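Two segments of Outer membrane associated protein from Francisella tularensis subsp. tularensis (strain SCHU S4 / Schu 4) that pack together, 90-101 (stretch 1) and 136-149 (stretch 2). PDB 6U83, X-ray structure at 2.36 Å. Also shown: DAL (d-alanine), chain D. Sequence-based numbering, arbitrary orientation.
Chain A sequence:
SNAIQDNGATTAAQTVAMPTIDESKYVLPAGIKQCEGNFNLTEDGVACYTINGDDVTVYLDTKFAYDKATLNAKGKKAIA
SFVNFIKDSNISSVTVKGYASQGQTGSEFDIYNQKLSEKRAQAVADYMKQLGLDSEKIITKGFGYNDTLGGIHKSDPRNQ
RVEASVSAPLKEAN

Stretch 1 (90-101) NISSVTVKGYAS
Stretch 2, residues 136-149: EKIITKGFGYNDTL

The two stretches run side by side as parallel strands, in step from Val94 with Ile138 to Gly98 with Gly142. Their axes approach to 4.6 Å, and their N-to-C directions differ by 22°. The register pairs Val94 with Ile138, Thr95 with Ile139, Val96 with Thr140, Lys97 with Lys141 and Gly98 with Gly142. CA-CA distances run from 5.2 Å at Val94-Ile138 to 4.6 Å at Gly98-Gly142. Phi/psi values are extended, for example -107/114 at Val96 and -123/132 at Ile139.

Stretch 1 enters from Asn90, which leaves a helix with positive phi (51/42). Stretch 2 enters from a 3-10 segment, where Lys137 has phi/psi -77/10.

The hydrogen bonds alternate as parallel strands require. Val94 N donates to Lys137 O (3.0 Å), and Ile139 N to Val94 O (3.0 Å). Val96 N donates to Ile139 O (2.7 Å), and Lys141 N to Val96 O (3.0 Å). Gly98 N donates to Lys141 O (2.8 Å), and Phe143 N to Gly98 O (2.9 Å). Several carbonyls also receive a CA-H...O contact, such as Thr95 CA to Ile139 O at 3.3 Å.

Pairing continues beyond Gly98 and Gly142. Gly144 has phi/psi 62/-153, a positive phi that favours glycine, and Gly144 O accepts from Ala100 N at 3.0 Å. Phe143 O accepts from Asn146 N (3.2 Å) and Asn146 ND2 (3.1 Å), tying this turn together.

Val94, Val96, Ile138 and Thr140 point to one face of the sheet. Val94 and Val96 are buried, both with chi1 t. Val96 CG2 meets Ile138 CG2 at 4.2 Å; Ile138 is m, t.

Thr95, Lys97, Ile139 and Lys141 point to the other face, all with chi1 m. Ile139 has chi2 at 99°, between wells, and Ile139 CD1 lies 3.6 Å from Ser93 OG. Lys97 is extended beyond chi1 (m, t, t, t). Lys97 CB lies 3.5 Å from Phe143 CE2, at the edge of that ring.

Tyr99 (chi1 -61°, chi2 -98°) and Phe143 (chi1 -69°, chi2 -89°) form an aromatic pair. Their planes are 9° apart and their centroids 5.0 Å apart. The rings are slid apart, so they barely overlap; Tyr99 CZ is 3.7 Å from Phe143 CD2. At the ring edge, Tyr99 CD1 is 3.5 Å from Asn146 O, and Tyr99 CE1 is 3.5 Å from Asp147 CB.

D-alanine binds Ser101. Ser101 N donates to d-alanine OXT (3.0 Å). D-alanine N donates to Ser101 O at a very short 2.5 Å and weakly to Ser101 OG at 3.2 Å.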

# COMPACT_ATOMS: atom_id res chain seq x y z
N ASN A 90 5.85 -10.66 12.30
CA ASN A 90 5.10 -10.46 13.54
C ASN A 90 4.88 -8.97 13.80
O ASN A 90 5.01 -8.48 14.92
CB ASN A 90 5.80 -11.15 14.71
CG ASN A 90 6.09 -12.62 14.43
OD1 ASN A 90 7.19 -12.98 14.03
ND2 ASN A 90 5.08 -13.46 14.62
N ILE A 91 4.55 -8.24 12.72
CA ILE A 91 4.34 -6.80 12.81
C ILE A 91 3.03 -6.51 13.52
O ILE A 91 2.02 -7.20 13.34
CB ILE A 91 4.40 -6.18 11.41
CG1 ILE A 91 5.86 -6.05 10.96
CG2 ILE A 91 3.68 -4.83 11.35
CD1 ILE A 91 6.03 -5.50 9.56
N SER A 92 3.05 -5.47 14.36
CA SER A 92 1.94 -5.18 15.26
C SER A 92 0.72 -4.64 14.52
O SER A 92 -0.37 -5.22 14.59
CB SER A 92 2.41 -4.18 16.33
OG SER A 92 3.32 -3.26 15.75
N SER A 93 0.88 -3.52 13.81
CA SER A 93 -0.25 -2.84 13.19
C SER A 93 0.17 -2.19 11.89
O SER A 93 1.35 -1.86 11.69
CB SER A 93 -0.84 -1.76 14.13
OG SER A 93 -0.33 -0.48 13.80
N VAL A 94 -0.81 -1.99 11.00
CA VAL A 94 -0.59 -1.39 9.68
C VAL A 94 -1.65 -0.32 9.45
O VAL A 94 -2.84 -0.58 9.62
CB VAL A 94 -0.68 -2.43 8.55
CG1 VAL A 94 -0.30 -1.78 7.23
CG2 VAL A 94 0.21 -3.60 8.84
N THR A 95 -1.21 0.85 9.02
CA THR A 95 -2.13 1.91 8.63
C THR A 95 -2.34 1.87 7.13
O THR A 95 -1.37 1.96 6.37
CB THR A 95 -1.59 3.26 9.07
OG1 THR A 95 -1.48 3.26 10.49
CG2 THR A 95 -2.54 4.36 8.63
N VAL A 96 -3.59 1.75 6.72
CA VAL A 96 -3.97 1.64 5.31
C VAL A 96 -4.60 2.96 4.90
O VAL A 96 -5.68 3.32 5.38
CB VAL A 96 -4.92 0.46 5.09
CG1 VAL A 96 -5.35 0.42 3.66
CG2 VAL A 96 -4.24 -0.83 5.48
N LYS A 97 -3.94 3.69 3.99
CA LYS A 97 -4.35 5.04 3.61
C LYS A 97 -4.90 5.04 2.19
O LYS A 97 -4.23 4.60 1.25
CB LYS A 97 -3.16 6.00 3.70
CG LYS A 97 -2.54 6.05 5.08
CD LYS A 97 -1.28 6.88 5.04
CE LYS A 97 -0.73 7.09 6.43
NZ LYS A 97 0.51 7.92 6.41
N GLY A 98 -6.11 5.56 2.03
CA GLY A 98 -6.78 5.63 0.75
C GLY A 98 -6.74 7.04 0.17
O GLY A 98 -6.82 8.02 0.89
N TYR A 99 -6.65 7.12 -1.16
CA TYR A 99 -6.57 8.41 -1.83
C TYR A 99 -7.46 8.41 -3.06
O TYR A 99 -7.94 7.36 -3.52
CB TYR A 99 -5.12 8.75 -2.23
CG TYR A 99 -4.16 8.83 -1.07
CD1 TYR A 99 -3.83 10.06 -0.52
CD2 TYR A 99 -3.59 7.68 -0.52
CE1 TYR A 99 -2.96 10.15 0.56
CE2 TYR A 99 -2.70 7.76 0.57
CZ TYR A 99 -2.40 9.00 1.09
OH TYR A 99 -1.53 9.12 2.15
N ALA A 100 -7.66 9.61 -3.60
CA ALA A 100 -8.46 9.79 -4.80
C ALA A 100 -7.78 10.79 -5.72
O ALA A 100 -6.87 11.52 -5.32
CB ALA A 100 -9.90 10.22 -4.45
N SER A 101 -8.19 10.79 -6.98
CA SER A 101 -7.77 11.86 -7.87
C SER A 101 -8.80 12.99 -7.80
O SER A 101 -9.96 12.78 -7.46
CB SER A 101 -7.65 11.35 -9.31
OG SER A 101 -8.90 10.87 -9.79
N GLU A 136 -7.93 -6.24 14.27
CA GLU A 136 -7.38 -5.31 15.24
C GLU A 136 -6.02 -4.77 14.82
O GLU A 136 -5.65 -3.67 15.22
CB GLU A 136 -7.25 -5.99 16.61
CG GLU A 136 -6.63 -7.38 16.56
CD GLU A 136 -7.67 -8.47 16.68
OE1 GLU A 136 -7.71 -9.15 17.74
OE2 GLU A 136 -8.45 -8.65 15.72
N LYS A 137 -5.27 -5.52 14.03
CA LYS A 137 -3.98 -5.04 13.56
C LYS A 137 -4.10 -4.02 12.43
O LYS A 137 -3.07 -3.69 11.84
CB LYS A 137 -3.12 -6.22 13.09
CG LYS A 137 -2.89 -7.29 14.14
CD LYS A 137 -1.84 -8.30 13.69
CE LYS A 137 -1.76 -9.47 14.64
NZ LYS A 137 -1.79 -9.05 16.09
N ILE A 138 -5.30 -3.52 12.11
CA ILE A 138 -5.50 -2.76 10.88
C ILE A 138 -6.21 -1.45 11.18
O ILE A 138 -7.28 -1.44 11.79
CB ILE A 138 -6.28 -3.55 9.82
CG1 ILE A 138 -5.54 -4.83 9.45
CG2 ILE A 138 -6.46 -2.72 8.57
CD1 ILE A 138 -6.34 -5.75 8.56
N ILE A 139 -5.62 -0.35 10.71
CA ILE A 139 -6.18 0.99 10.85
C ILE A 139 -6.33 1.58 9.46
O ILE A 139 -5.39 1.54 8.66
CB ILE A 139 -5.28 1.89 11.71
CG1 ILE A 139 -5.03 1.26 13.08
CG2 ILE A 139 -5.89 3.28 11.81
CD1 ILE A 139 -3.71 0.53 13.19
N THR A 140 -7.50 2.15 9.18
CA THR A 140 -7.80 2.73 7.88
C THR A 140 -8.03 4.23 8.00
O THR A 140 -8.65 4.70 8.97
CB THR A 140 -9.01 2.04 7.23
OG1 THR A 140 -10.20 2.32 7.98
CG2 THR A 140 -8.80 0.54 7.19
N LYS A 141 -7.51 4.96 7.02
CA LYS A 141 -7.62 6.40 6.87
C LYS A 141 -7.90 6.72 5.41
O LYS A 141 -7.31 6.12 4.51
CB LYS A 141 -6.32 7.11 7.26
CG LYS A 141 -6.03 7.26 8.74
CD LYS A 141 -4.73 8.05 8.90
CE LYS A 141 -4.63 8.79 10.24
NZ LYS A 141 -3.40 9.66 10.31
N GLY A 142 -8.81 7.66 5.18
CA GLY A 142 -9.06 8.22 3.86
C GLY A 142 -8.53 9.63 3.79
O GLY A 142 -8.51 10.34 4.80
N PHE A 143 -8.08 10.05 2.62
CA PHE A 143 -7.55 11.40 2.46
C PHE A 143 -8.19 12.16 1.31
O PHE A 143 -7.86 13.33 1.10
CB PHE A 143 -6.02 11.35 2.24
CG PHE A 143 -5.25 10.92 3.46
CD1 PHE A 143 -4.81 11.85 4.38
CD2 PHE A 143 -4.96 9.58 3.68
CE1 PHE A 143 -4.12 11.46 5.51
CE2 PHE A 143 -4.25 9.18 4.80
CZ PHE A 143 -3.83 10.12 5.71
N GLY A 144 -9.10 11.53 0.58
CA GLY A 144 -9.65 12.21 -0.57
C GLY A 144 -8.57 12.53 -1.57
O GLY A 144 -7.51 11.87 -1.65
N TYR A 145 -8.80 13.60 -2.34
CA TYR A 145 -7.80 14.06 -3.28
C TYR A 145 -6.81 15.04 -2.66
O TYR A 145 -6.35 15.97 -3.34
CB TYR A 145 -8.47 14.63 -4.53
CG TYR A 145 -9.49 15.75 -4.37
CD1 TYR A 145 -9.12 17.00 -3.89
CD2 TYR A 145 -10.81 15.58 -4.80
CE1 TYR A 145 -10.05 18.03 -3.80
CE2 TYR A 145 -11.74 16.61 -4.71
CZ TYR A 145 -11.35 17.83 -4.21
OH TYR A 145 -12.25 18.86 -4.12
N ASN A 146 -6.48 14.88 -1.38
CA ASN A 146 -5.33 15.56 -0.82
C ASN A 146 -4.13 14.62 -0.88
O ASN A 146 -4.25 13.43 -1.17
CB ASN A 146 -5.60 15.99 0.62
CG ASN A 146 -6.81 16.92 0.75
OD1 ASN A 146 -6.80 18.06 0.27
ND2 ASN A 146 -7.86 16.43 1.41
N ASP A 147 -2.94 15.17 -0.62
CA ASP A 147 -1.70 14.39 -0.72
C ASP A 147 -1.61 13.67 -2.07
O ASP A 147 -1.21 12.51 -2.14
CB ASP A 147 -1.59 13.36 0.41
CG ASP A 147 -1.46 14.00 1.79
OD1 ASP A 147 -1.41 15.25 1.89
OD2 ASP A 147 -1.43 13.23 2.78
N THR A 148 -2.02 14.35 -3.15
CA THR A 148 -1.83 13.73 -4.45
C THR A 148 -0.34 13.59 -4.72
O THR A 148 0.49 14.31 -4.16
CB THR A 148 -2.50 14.52 -5.57
OG1 THR A 148 -1.87 15.80 -5.71
CG2 THR A 148 -3.98 14.69 -5.30
N LEU A 149 -0.00 12.66 -5.60
CA LEU A 149 1.40 12.33 -5.82
C LEU A 149 2.15 13.51 -6.44
O LEU A 149 1.62 14.25 -7.27
CB LEU A 149 1.52 11.09 -6.70
CG LEU A 149 1.09 9.80 -5.99
CD1 LEU A 149 1.04 8.65 -6.97
CD2 LEU A 149 2.04 9.48 -4.85
N DAL D . -11.68 11.19 -8.33
CA DAL D . -11.95 9.91 -8.98
CB DAL D . -13.47 9.67 -9.07
C DAL D . -11.26 8.74 -8.28
O DAL D . -11.54 7.59 -8.64
OXT DAL D . -10.44 8.90 -7.36